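Local coordinates for malate dehydrogenase (Naegleria fowleri, PDB 6UM4), which probably catalyses the reversible oxidation of malate to oxaloacetate with a nicotinamide dinucleotide as cofactor, at residues I100-A105 against N111-R116; G104-I109 against M140-G145; L134-A139 against G181-G186; A200-Q205 against V219-N224. All coordinates share one frame; numbering follows the deposited sequence.

Overall arrangement
All four contacts lie in the NAD-binding domain. Contacts 1 and 4 are buried and apolar in their side chains: each packs a helix on a strand of the same parallel sheet, 98-102 in one case and 218-221 in the other, their centres about 15 Å apart. Contact 2 shares Gly104 and Ala105 with contact 1, but sets the turn against helix 140-151 and is only partly buried. Contact 3 is the surface one, where loops following strands 129-134 and 176-179 meet through a weak polar bond. It touches the other three: Glu135 receives Cys106 N of contact 2, Ser103 OG of contact 1 bonds Gly181 N, and Gly181 packs against Phe202 and Ala223 of contact 4.

Contact 1 (I100-A105 against N111-R116)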
loop_
_atom_site.group_PDB
_atom_site.type_symbol
_atom_site.label_atom_id
_atom_site.label_comp_id
_atom_site.label_asym_id
_atom_site.label_seq_id
_atom_site.Cartn_x
_atom_site.Cartn_y
_atom_site.Cartn_z
ATOM N N ILE A 100 -10.022 -5.111 -13.962
ATOM C CA ILE A 100 -10.388 -5.383 -12.572
ATOM C C ILE A 100 -11.398 -4.334 -12.121
ATOM O O ILE A 100 -11.098 -3.136 -12.130
ATOM C CB ILE A 100 -9.165 -5.360 -11.639
ATOM C CG1 ILE A 100 -8.020 -6.208 -12.194
ATOM C CG2 ILE A 100 -9.543 -5.861 -10.251
ATOM C CD1 ILE A 100 -6.632 -5.621 -11.827
ATOM N N THR A 101 -12.565 -4.774 -11.672
ATOM C CA THR A 101 -13.569 -3.877 -11.102
ATOM C C THR A 101 -13.456 -3.871 -9.581
ATOM O O THR A 101 -13.452 -4.930 -8.957
ATOM C CB THR A 101 -14.984 -4.304 -11.512
ATOM O OG1 THR A 101 -15.057 -4.400 -12.938
ATOM C CG2 THR A 101 -16.015 -3.302 -11.018
ATOM N N VAL A 102 -13.397 -2.682 -8.983
ATOM C CA VAL A 102 -13.312 -2.548 -7.532
ATOM C C VAL A 102 -14.434 -1.622 -7.086
ATOM O O VAL A 102 -14.516 -0.475 -7.543
ATOM C CB VAL A 102 -11.947 -2.012 -7.056
ATOM C CG1 VAL A 102 -11.937 -1.899 -5.533
ATOM C CG2 VAL A 102 -10.805 -2.914 -7.528
ATOM N N SER A 103 -15.308 -2.124 -6.215
ATOM C CA SER A 103 -16.347 -1.301 -5.619
ATOM C C SER A 103 -15.822 -0.673 -4.327
ATOM O O SER A 103 -14.711 -0.958 -3.875
ATOM C CB SER A 103 -17.610 -2.133 -5.370
ATOM O OG SER A 103 -17.384 -3.078 -4.335
ATOM N N GLY A 104 -16.610 0.232 -3.760
ATOM C CA GLY A 104 -16.146 0.951 -2.577
ATOM C C GLY A 104 -14.790 1.594 -2.757
ATOM O O GLY A 104 -13.995 1.650 -1.810
ATOM N N ALA A 105 -14.509 2.089 -3.965
ATOM C CA ALA A 105 -13.155 2.469 -4.358
ATOM C C ALA A 105 -12.639 3.737 -3.679
ATOM O O ALA A 105 -11.468 4.067 -3.848
ATOM C CB ALA A 105 -13.083 2.634 -5.876
ATOM N N ASN A 111 -7.906 2.498 -0.574
ATOM C CA ASN A 111 -6.730 3.380 -0.590
ATOM C C ASN A 111 -5.422 2.589 -0.523
ATOM O O ASN A 111 -4.431 2.975 -1.155
ATOM C CB ASN A 111 -6.826 4.391 0.556
ATOM C CG ASN A 111 -5.583 5.288 0.674
ATOM O OD1 ASN A 111 -4.732 5.077 1.550
ATOM N ND2 ASN A 111 -5.501 6.310 -0.170
ATOM N N SER A 112 -5.408 1.460 0.198
ATOM C CA SER A 112 -4.230 0.599 0.208
ATOM C C SER A 112 -4.248 -0.422 -0.919
ATOM O O SER A 112 -3.188 -0.746 -1.469
ATOM C CB SER A 112 -4.089 -0.110 1.563
ATOM O OG SER A 112 -3.738 0.818 2.580
ATOM N N LEU A 113 -5.427 -0.921 -1.293
ATOM C CA LEU A 113 -5.514 -1.988 -2.287
ATOM C C LEU A 113 -5.059 -1.540 -3.677
ATOM O O LEU A 113 -4.329 -2.259 -4.375
ATOM C CB LEU A 113 -6.948 -2.493 -2.359
ATOM C CG LEU A 113 -7.140 -3.608 -3.367
ATOM C CD1 LEU A 113 -6.775 -4.922 -2.695
ATOM C CD2 LEU A 113 -8.572 -3.631 -3.847
ATOM N N LEU A 114 -5.550 -0.395 -4.140
ATOM C CA LEU A 114 -5.425 -0.110 -5.565
ATOM C C LEU A 114 -3.959 0.069 -5.962
ATOM O O LEU A 114 -3.551 -0.373 -7.045
ATOM C CB LEU A 114 -6.264 1.117 -5.917
ATOM C CG LEU A 114 -7.773 0.929 -5.685
ATOM C CD1 LEU A 114 -8.498 2.251 -5.943
ATOM C CD2 LEU A 114 -8.380 -0.205 -6.518
ATOM N N PHE A 115 -3.142 0.689 -5.086
ATOM C CA PHE A 115 -1.729 0.877 -5.410
ATOM C C PHE A 115 -0.984 -0.454 -5.470
ATOM O O PHE A 115 -0.041 -0.592 -6.258
ATOM C CB PHE A 115 -1.042 1.829 -4.401
ATOM C CG PHE A 115 -1.350 3.296 -4.616
ATOM C CD1 PHE A 115 -0.450 4.118 -5.263
ATOM C CD2 PHE A 115 -2.557 3.839 -4.185
ATOM C CE1 PHE A 115 -0.736 5.461 -5.478
ATOM C CE2 PHE A 115 -2.859 5.157 -4.396
ATOM C CZ PHE A 115 -1.945 5.982 -5.050
ATOM N N ARG A 116 -1.406 -1.446 -4.689
ATOM C CA ARG A 116 -0.793 -2.768 -4.720
ATOM C C ARG A 116 -1.418 -3.650 -5.793
ATOM O O ARG A 116 -1.006 -4.804 -5.970
ATOM C CB ARG A 116 -0.889 -3.435 -3.330
ATOM C CG ARG A 116 -0.100 -2.633 -2.280
ATOM C CD ARG A 116 -0.208 -3.221 -0.886
ATOM N NE ARG A 116 0.519 -4.482 -0.816
ATOM C CZ ARG A 116 0.505 -5.298 0.235
ATOM N NH1 ARG A 116 -0.211 -4.993 1.306
ATOM N NH2 ARG A 116 1.201 -6.420 0.201
#
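Val102 packs on Leu113 and Leu114 in a buried, mainly apolar contact between strand 98-102, inside the parallel sheet, and the helix that follows it, 108-118. CG1 of the valine touches both leucines. It meets Leu113 tip to tip, with CD2 of Leu113 4.1 Å from CG1 of Val102, and lies equally far from CD2 of Leu114. Of the two leucines, CG2 and CB meet Leu114 alone, which slides past the valine in the opposite direction until its CD2 lies 3.8 Å from Val102 CG2 and 4.0 Å from Val102 CB. Neighbours on one helical turn, the leucines leave their backbones differently: Leu113 puts CG anti to its own N (chi1 -180°), whereas Leu114 puts CG anti to its carbonyl carbon (chi1 -63°), and both branches still arrive at the same valine.

This strand and helix open the first beta-alpha-beta unit of the Rossmann fold, strand 98-102, helix 108-118, strand 129-134, and the turn between them belongs to the glycine-rich loop typical of dinucleotide-binding domains. Leu114 also reaches that turn: its CD1 stands 4.1 Å from the carbonyl O of Ala105. Behind the leucines, Leu113 continues onto Ala339 and Ile340 of helix 332-348, and Leu114 onto Val146 of helix 140-151. Along the same helix Ser112 packs on Asn111 of the second subunit.

Contact 2 (G104-I109 against M140-G145)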
loop_
_atom_site.group_PDB
_atom_site.type_symbol
_atom_site.label_atom_id
_atom_site.label_comp_id
_atom_site.label_asym_id
_atom_site.label_seq_id
_atom_site.Cartn_x
_atom_site.Cartn_y
_atom_site.Cartn_z
ATOM N N GLY A 104 -16.610 0.232 -3.760
ATOM C CA GLY A 104 -16.146 0.951 -2.577
ATOM C C GLY A 104 -14.790 1.594 -2.757
ATOM O O GLY A 104 -13.995 1.650 -1.810
ATOM N N ALA A 105 -14.509 2.089 -3.965
ATOM C CA ALA A 105 -13.155 2.469 -4.358
ATOM C C ALA A 105 -12.639 3.737 -3.679
ATOM O O ALA A 105 -11.468 4.067 -3.848
ATOM C CB ALA A 105 -13.083 2.634 -5.876
ATOM N N CYS A 106 -13.466 4.455 -2.933
ATOM C CA CYS A 106 -13.066 5.628 -2.175
ATOM C C CYS A 106 -12.728 5.311 -0.728
ATOM O O CYS A 106 -12.250 6.190 -0.007
ATOM C CB CYS A 106 -14.181 6.674 -2.201
ATOM S SG CYS A 106 -14.106 7.784 -3.614
ATOM N N GLY A 107 -12.968 4.081 -0.287
ATOM C CA GLY A 107 -12.789 3.720 1.105
ATOM C C GLY A 107 -11.342 3.496 1.518
ATOM O O GLY A 107 -10.400 3.543 0.723
ATOM N N GLN A 108 -11.180 3.225 2.820
ATOM C CA GLN A 108 -9.841 3.094 3.393
ATOM C C GLN A 108 -9.147 1.829 2.899
ATOM O O GLN A 108 -7.951 1.857 2.573
ATOM C CB GLN A 108 -9.923 3.125 4.918
ATOM C CG GLN A 108 -10.223 4.510 5.471
ATOM C CD GLN A 108 -9.246 5.564 4.976
ATOM O OE1 GLN A 108 -8.025 5.370 4.998
ATOM N NE2 GLN A 108 -9.784 6.684 4.497
ATOM N N ILE A 109 -9.893 0.726 2.783
ATOM C CA ILE A 109 -9.321 -0.495 2.227
ATOM C C ILE A 109 -8.855 -0.257 0.792
ATOM O O ILE A 109 -7.743 -0.647 0.406
ATOM C CB ILE A 109 -10.337 -1.648 2.306
ATOM C CG1 ILE A 109 -10.496 -2.153 3.755
ATOM C CG2 ILE A 109 -9.929 -2.751 1.365
ATOM C CD1 ILE A 109 -11.636 -3.183 3.903
ATOM N N MET A 140 -18.541 10.569 -6.117
ATOM C CA MET A 140 -17.828 10.628 -7.389
ATOM C C MET A 140 -16.798 11.757 -7.418
ATOM O O MET A 140 -15.741 11.605 -8.042
ATOM C CB MET A 140 -18.821 10.760 -8.546
ATOM C CG MET A 140 -19.691 9.518 -8.700
ATOM S SD MET A 140 -18.765 7.954 -8.755
ATOM C CE MET A 140 -18.004 8.174 -10.361
ATOM N N LYS A 141 -17.078 12.894 -6.769
ATOM C CA LYS A 141 -16.072 13.955 -6.733
ATOM C C LYS A 141 -14.813 13.478 -6.029
ATOM O O LYS A 141 -13.701 13.705 -6.516
ATOM C CB LYS A 141 -16.622 15.208 -6.051
ATOM N N ALA A 142 -14.967 12.766 -4.904
ATOM C CA ALA A 142 -13.806 12.219 -4.213
ATOM C C ALA A 142 -13.122 11.126 -5.028
ATOM O O ALA A 142 -11.891 10.983 -4.967
ATOM C CB ALA A 142 -14.215 11.672 -2.843
ATOM N N LEU A 143 -13.893 10.345 -5.790
ATOM C CA LEU A 143 -13.291 9.283 -6.587
ATOM C C LEU A 143 -12.341 9.842 -7.640
ATOM O O LEU A 143 -11.301 9.231 -7.920
ATOM C CB LEU A 143 -14.387 8.459 -7.265
ATOM C CG LEU A 143 -13.916 7.195 -7.978
ATOM C CD1 LEU A 143 -13.254 6.227 -6.989
ATOM C CD2 LEU A 143 -15.088 6.539 -8.675
ATOM N N GLU A 144 -12.645 11.019 -8.191
ATOM C CA GLU A 144 -11.697 11.679 -9.088
ATOM C C GLU A 144 -10.353 11.886 -8.397
ATOM O O GLU A 144 -9.301 11.847 -9.044
ATOM C CB GLU A 144 -12.252 13.015 -9.572
ATOM C CG GLU A 144 -13.624 12.933 -10.192
ATOM C CD GLU A 144 -13.590 12.852 -11.702
ATOM O OE1 GLU A 144 -12.647 12.239 -12.251
ATOM O OE2 GLU A 144 -14.525 13.393 -12.337
ATOM N N GLY A 145 -10.374 12.167 -7.092
ATOM C CA GLY A 145 -9.127 12.262 -6.344
ATOM C C GLY A 145 -8.375 10.946 -6.299
ATOM O O GLY A 145 -7.139 10.916 -6.297
#
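Ala105 presents its CB to CD1 of Leu143 at 3.8 Å, and beside it Cys106 points its sulfur at the first turns of helix 140-151. The residues 104-107 form a glycine-rich turn of the Rossmann fold, the loop that in related dehydrogenases passes close to the dinucleotide. Here its flank rests on helix 140-151, which follows the neighbouring strand 129-134. SG of Cys106 sits on the helix backbone at Leu143, 3.4 Å from Leu143 N and 3.7 Å from Leu143 CB, with CB of Ala142 farther off at 4.0 Å from that sulfur; the distances are for one of its two modelled conformers. Leu143 starts off to one side of the loop, but with CG anti to the backbone N (chi1 -172°) its CD1 swings back toward Ala105.

Leu133 of strand 129-134 touches both Ala105 and Leu143 from the sheet side, and Leu163 backs the leucine as well. The loop itself is pinned by Glu135, whose OE2 accepts from Cys106 N, and by a backbone bond between Ala105 and Leu134. Within the loop, a type I turn runs from Gly104 to Gly107, which is the N-cap of helix 108-118; Gly107 N donates to Gly104 O at 3.0 Å.

Contact 3 (L134-A139 against G181-G186)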
loop_
_atom_site.group_PDB
_atom_site.type_symbol
_atom_site.label_atom_id
_atom_site.label_comp_id
_atom_site.label_asym_id
_atom_site.label_seq_id
_atom_site.Cartn_x
_atom_site.Cartn_y
_atom_site.Cartn_z
ATOM N N LEU A 134 -15.803 1.708 -8.826
ATOM C CA LEU A 134 -17.217 1.942 -8.569
ATOM C C LEU A 134 -17.405 2.568 -7.195
ATOM O O LEU A 134 -16.764 2.157 -6.226
ATOM C CB LEU A 134 -18.001 0.625 -8.644
ATOM C CG LEU A 134 -19.455 0.707 -8.195
ATOM C CD1 LEU A 134 -20.176 1.638 -9.145
ATOM C CD2 LEU A 134 -20.115 -0.655 -8.182
ATOM N N GLU A 135 -18.274 3.569 -7.114
ATOM C CA GLU A 135 -18.604 4.195 -5.843
ATOM C C GLU A 135 -20.066 4.612 -5.874
ATOM O O GLU A 135 -20.724 4.575 -6.916
ATOM C CB GLU A 135 -17.697 5.416 -5.552
ATOM C CG GLU A 135 -16.603 5.191 -4.517
ATOM C CD GLU A 135 -17.134 4.792 -3.123
ATOM O OE1 GLU A 135 -18.326 5.038 -2.822
ATOM O OE2 GLU A 135 -16.355 4.214 -2.330
ATOM N N ARG A 136 -20.563 5.031 -4.714
ATOM C CA ARG A 136 -21.888 5.607 -4.630
ATOM C C ARG A 136 -21.925 6.934 -5.385
ATOM O O ARG A 136 -20.888 7.575 -5.577
ATOM C CB ARG A 136 -22.279 5.809 -3.168
ATOM C CG ARG A 136 -22.655 4.512 -2.451
ATOM C CD ARG A 136 -23.156 4.774 -1.034
ATOM N NE ARG A 136 -23.027 3.589 -0.184
ATOM C CZ ARG A 136 -24.000 2.710 0.051
ATOM N NH1 ARG A 136 -25.200 2.877 -0.497
ATOM N NH2 ARG A 136 -23.775 1.661 0.841
ATOM N N PRO A 137 -23.110 7.352 -5.850
ATOM C CA PRO A 137 -23.195 8.602 -6.631
ATOM C C PRO A 137 -22.608 9.812 -5.922
ATOM O O PRO A 137 -21.945 10.648 -6.550
ATOM C CB PRO A 137 -24.706 8.767 -6.851
ATOM C CG PRO A 137 -25.262 7.383 -6.758
ATOM C CD PRO A 137 -24.419 6.675 -5.732
ATOM N N GLU A 138 -22.828 9.917 -4.617
ATOM C CA GLU A 138 -22.407 11.071 -3.837
ATOM C C GLU A 138 -20.906 11.109 -3.561
ATOM O O GLU A 138 -20.443 12.086 -2.968
ATOM C CB GLU A 138 -23.203 11.098 -2.528
ATOM C CG GLU A 138 -23.149 9.793 -1.734
ATOM C CD GLU A 138 -24.197 8.778 -2.194
ATOM O OE1 GLU A 138 -24.824 8.996 -3.254
ATOM O OE2 GLU A 138 -24.385 7.754 -1.503
ATOM N N ALA A 139 -20.147 10.080 -3.942
ATOM C CA ALA A 139 -18.706 10.037 -3.721
ATOM C C ALA A 139 -17.902 10.193 -5.008
ATOM O O ALA A 139 -16.697 9.924 -5.005
ATOM C CB ALA A 139 -18.304 8.740 -3.012
ATOM N N GLY A 181 -17.453 -2.660 -1.435
ATOM C CA GLY A 181 -18.570 -1.814 -1.096
ATOM C C GLY A 181 -19.748 -2.592 -0.539
ATOM O O GLY A 181 -20.050 -3.712 -0.950
ATOM N N GLY A 182 -20.440 -1.951 0.391
ATOM C CA GLY A 182 -21.607 -2.546 1.000
ATOM C C GLY A 182 -22.350 -1.499 1.792
ATOM O O GLY A 182 -22.087 -0.299 1.670
ATOM N N LYS A 183 -23.331 -1.958 2.556
ATOM C CA LYS A 183 -24.085 -1.055 3.414
ATOM C C LYS A 183 -23.730 -1.302 4.873
ATOM O O LYS A 183 -24.030 -2.384 5.403
ATOM C CB LYS A 183 -25.590 -1.219 3.191
ATOM C CG LYS A 183 -26.433 -0.103 3.806
ATOM C CD LYS A 183 -27.919 -0.415 3.697
ATOM C CE LYS A 183 -28.779 0.760 4.125
ATOM N NZ LYS A 183 -30.215 0.506 3.797
ATOM N N PRO A 184 -23.092 -0.356 5.554
ATOM C CA PRO A 184 -22.817 -0.526 6.985
ATOM C C PRO A 184 -24.101 -0.428 7.800
ATOM O O PRO A 184 -25.135 0.060 7.334
ATOM C CB PRO A 184 -21.860 0.627 7.301
ATOM C CG PRO A 184 -22.221 1.684 6.300
ATOM C CD PRO A 184 -22.574 0.927 5.041
ATOM N N ARG A 185 -24.037 -0.929 9.030
ATOM C CA ARG A 185 -25.189 -0.831 9.916
ATOM C C ARG A 185 -25.413 0.631 10.294
ATOM O O ARG A 185 -24.508 1.297 10.808
ATOM C CB ARG A 185 -24.978 -1.687 11.166
ATOM N N GLY A 186 -26.612 1.135 10.005
ATOM C CA GLY A 186 -26.978 2.499 10.307
ATOM C C GLY A 186 -28.350 2.583 10.953
ATOM O O GLY A 186 -28.952 1.566 11.319
#
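The carbonyl O of Gly182 takes the shortest polar bond here, from NH2 of Arg136 at 2.7 Å, though the bond is weak, bent to 123° at the hydrogen. It is made at the edge of the guanidinium, and CA of Lys183 comes up to the same flat group in its plane, 3.8 Å from Arg136 NH2. Extended from CG to NE, the arginine carries its charge over from one loop to the other; Pro184 adds a looser touch, its CD 4.4 Å from Arg136 NH2.

The root of the arginine is held by its neighbour: Arg136 N donates to Glu135 OE1 at 2.9 Å, on the anti side and 27° out of the carboxylate plane. The other oxygen of that glutamate is engaged by the turn 104-107. Lys183, with its chain extended beyond CG, leads away from the arginine to a salt bridge with Asp197.

Residues 181-186 begin the loop that in related malate dehydrogenases can close over the active site. The contact lies on the surface at the C-terminal ends of parallel strands 129-134 and 176-179, joining the loop that runs into helix 140-151 to the one that leads to helix 191-212.

Contact 4 (A200-Q205 against V219-N224); sequences AIFKAQ and VLIVAN
Phe202 points from helix 191-212 toward strand 218-221 and the loop beyond it. From CB, which heads for the strand, the ring is set by chi1 of -74°, with CG anti to the carbonyl carbon, and by chi2 of -85°, which turns its plane roughly perpendicular to that of CA, CB and CG. On one side CE1 then passes CG1 of Ile221 at 4.1 Å, obliquely to the ring, the two side chains running past each other in opposite directions. Ile221 was modelled in two conformers, and that distance belongs to one of them.

At the tip, CZ meets CB of Ala223 at 3.8 Å, the methyl lying at the ring edge and near its plane. Gly181 O packs against both CZ and that methyl.

The helix and strand are parts of one beta-alpha-beta unit, strand 176-179, helix 191-212, strand 218-221, in the Rossmann-type domain: the phenylalanine lies in the layer between the connecting helix and the sheet it covers. Helix 226-235 closes in as well, with Asn229 touching both Phe202 and Ile221, and Thr233 touching Phe202. That same Asn229 uses ND2 to donate to Ala223 O, which ties the loop carrying Ala223 to helix 226-235.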
loop_
_atom_site.group_PDB
_atom_site.type_symbol
_atom_site.label_atom_id
_atom_site.label_comp_id
_atom_site.label_asym_id
_atom_site.label_seq_id
_atom_site.Cartn_x
_atom_site.Cartn_y
_atom_site.Cartn_z
ATOM N N ALA A 200 -29.466 -7.341 -0.907
ATOM C CA ALA A 200 -30.038 -6.597 -2.026
ATOM C C ALA A 200 -28.945 -5.952 -2.873
ATOM O O ALA A 200 -29.064 -5.877 -4.102
ATOM C CB ALA A 200 -31.022 -5.546 -1.514
ATOM N N ILE A 201 -27.885 -5.460 -2.232
ATOM C CA ILE A 201 -26.754 -4.904 -2.975
ATOM C C ILE A 201 -26.078 -5.987 -3.811
ATOM O O ILE A 201 -25.731 -5.770 -4.979
ATOM C CB ILE A 201 -25.744 -4.229 -2.019
ATOM C CG1 ILE A 201 -26.308 -2.946 -1.409
ATOM C CG2 ILE A 201 -24.417 -3.965 -2.701
ATOM C CD1 ILE A 201 -25.452 -2.411 -0.293
ATOM N N PHE A 202 -25.836 -7.155 -3.215
ATOM C CA PHE A 202 -25.090 -8.183 -3.930
ATOM C C PHE A 202 -25.966 -8.992 -4.877
ATOM O O PHE A 202 -25.443 -9.600 -5.814
ATOM C CB PHE A 202 -24.334 -9.067 -2.930
ATOM C CG PHE A 202 -23.140 -8.364 -2.363
ATOM C CD1 PHE A 202 -21.928 -8.382 -3.042
ATOM C CD2 PHE A 202 -23.256 -7.597 -1.228
ATOM C CE1 PHE A 202 -20.842 -7.704 -2.564
ATOM C CE2 PHE A 202 -22.177 -6.901 -0.746
ATOM C CZ PHE A 202 -20.962 -6.949 -1.416
ATOM N N LYS A 203 -27.277 -8.986 -4.687
ATOM C CA LYS A 203 -28.146 -9.511 -5.732
ATOM C C LYS A 203 -27.998 -8.674 -6.991
ATOM O O LYS A 203 -27.813 -9.206 -8.093
ATOM C CB LYS A 203 -29.595 -9.519 -5.253
ATOM C CG LYS A 203 -30.610 -9.720 -6.363
ATOM C CD LYS A 203 -32.025 -9.594 -5.840
ATOM C CE LYS A 203 -33.044 -10.020 -6.895
ATOM N NZ LYS A 203 -34.372 -9.441 -6.568
ATOM N N ALA A 204 -28.022 -7.351 -6.827
ATOM C CA ALA A 204 -27.878 -6.444 -7.959
ATOM C C ALA A 204 -26.513 -6.590 -8.615
ATOM O O ALA A 204 -26.396 -6.515 -9.844
ATOM C CB ALA A 204 -28.101 -5.006 -7.498
ATOM N N GLN A 205 -25.465 -6.797 -7.818
ATOM C CA GLN A 205 -24.134 -6.879 -8.416
ATOM C C GLN A 205 -23.893 -8.231 -9.072
ATOM O O GLN A 205 -23.254 -8.302 -10.125
ATOM C CB GLN A 205 -23.060 -6.556 -7.370
ATOM C CG GLN A 205 -23.154 -5.108 -6.916
ATOM C CD GLN A 205 -22.005 -4.669 -6.033
ATOM O OE1 GLN A 205 -21.139 -5.469 -5.675
ATOM N NE2 GLN A 205 -21.994 -3.390 -5.676
ATOM N N VAL A 219 -14.424 -13.390 -8.723
ATOM C CA VAL A 219 -15.065 -12.388 -7.873
ATOM C C VAL A 219 -14.676 -12.654 -6.425
ATOM O O VAL A 219 -14.925 -13.751 -5.900
ATOM C CB VAL A 219 -16.599 -12.411 -8.019
ATOM C CG1 VAL A 219 -17.212 -11.309 -7.197
ATOM C CG2 VAL A 219 -17.025 -12.290 -9.473
ATOM N N LEU A 220 -14.122 -11.638 -5.764
ATOM C CA LEU A 220 -13.766 -11.716 -4.352
ATOM C C LEU A 220 -14.682 -10.779 -3.582
ATOM O O LEU A 220 -14.767 -9.590 -3.901
ATOM C CB LEU A 220 -12.291 -11.345 -4.136
ATOM C CG LEU A 220 -11.896 -11.172 -2.668
ATOM C CD1 LEU A 220 -12.143 -12.476 -1.892
ATOM C CD2 LEU A 220 -10.459 -10.717 -2.542
ATOM N N ILE A 221 -15.385 -11.311 -2.589
ATOM C CA ILE A 221 -16.259 -10.512 -1.733
ATOM C C ILE A 221 -15.515 -10.214 -0.439
ATOM O O ILE A 221 -15.094 -11.132 0.270
ATOM C CB ILE A 221 -17.590 -11.222 -1.438
ATOM C CG1 ILE A 221 -18.578 -11.095 -2.605
ATOM C CG2 ILE A 221 -18.221 -10.627 -0.187
ATOM C CD1 ILE A 221 -18.303 -12.005 -3.783
ATOM N N VAL A 222 -15.352 -8.925 -0.135
ATOM C CA VAL A 222 -14.749 -8.467 1.109
ATOM C C VAL A 222 -15.800 -7.911 2.062
ATOM O O VAL A 222 -15.725 -8.131 3.273
ATOM C CB VAL A 222 -13.642 -7.412 0.840
ATOM C CG1 VAL A 222 -13.132 -6.830 2.141
ATOM C CG2 VAL A 222 -12.491 -8.028 0.066
ATOM N N ALA A 223 -16.779 -7.180 1.532
ATOM C CA ALA A 223 -17.789 -6.543 2.365
ATOM C C ALA A 223 -18.562 -7.574 3.178
ATOM O O ALA A 223 -18.885 -8.657 2.686
ATOM C CB ALA A 223 -18.757 -5.748 1.495
ATOM N N ASN A 224 -18.866 -7.226 4.438
ATOM C CA ASN A 224 -19.619 -8.091 5.342
ATOM C C ASN A 224 -21.131 -7.978 5.122
ATOM O O ASN A 224 -21.624 -6.948 4.646
ATOM C CB ASN A 224 -19.282 -7.768 6.783
ATOM C CG ASN A 224 -18.091 -8.550 7.273
ATOM O OD1 ASN A 224 -17.916 -9.714 6.900
ATOM N ND2 ASN A 224 -17.261 -7.924 8.103
#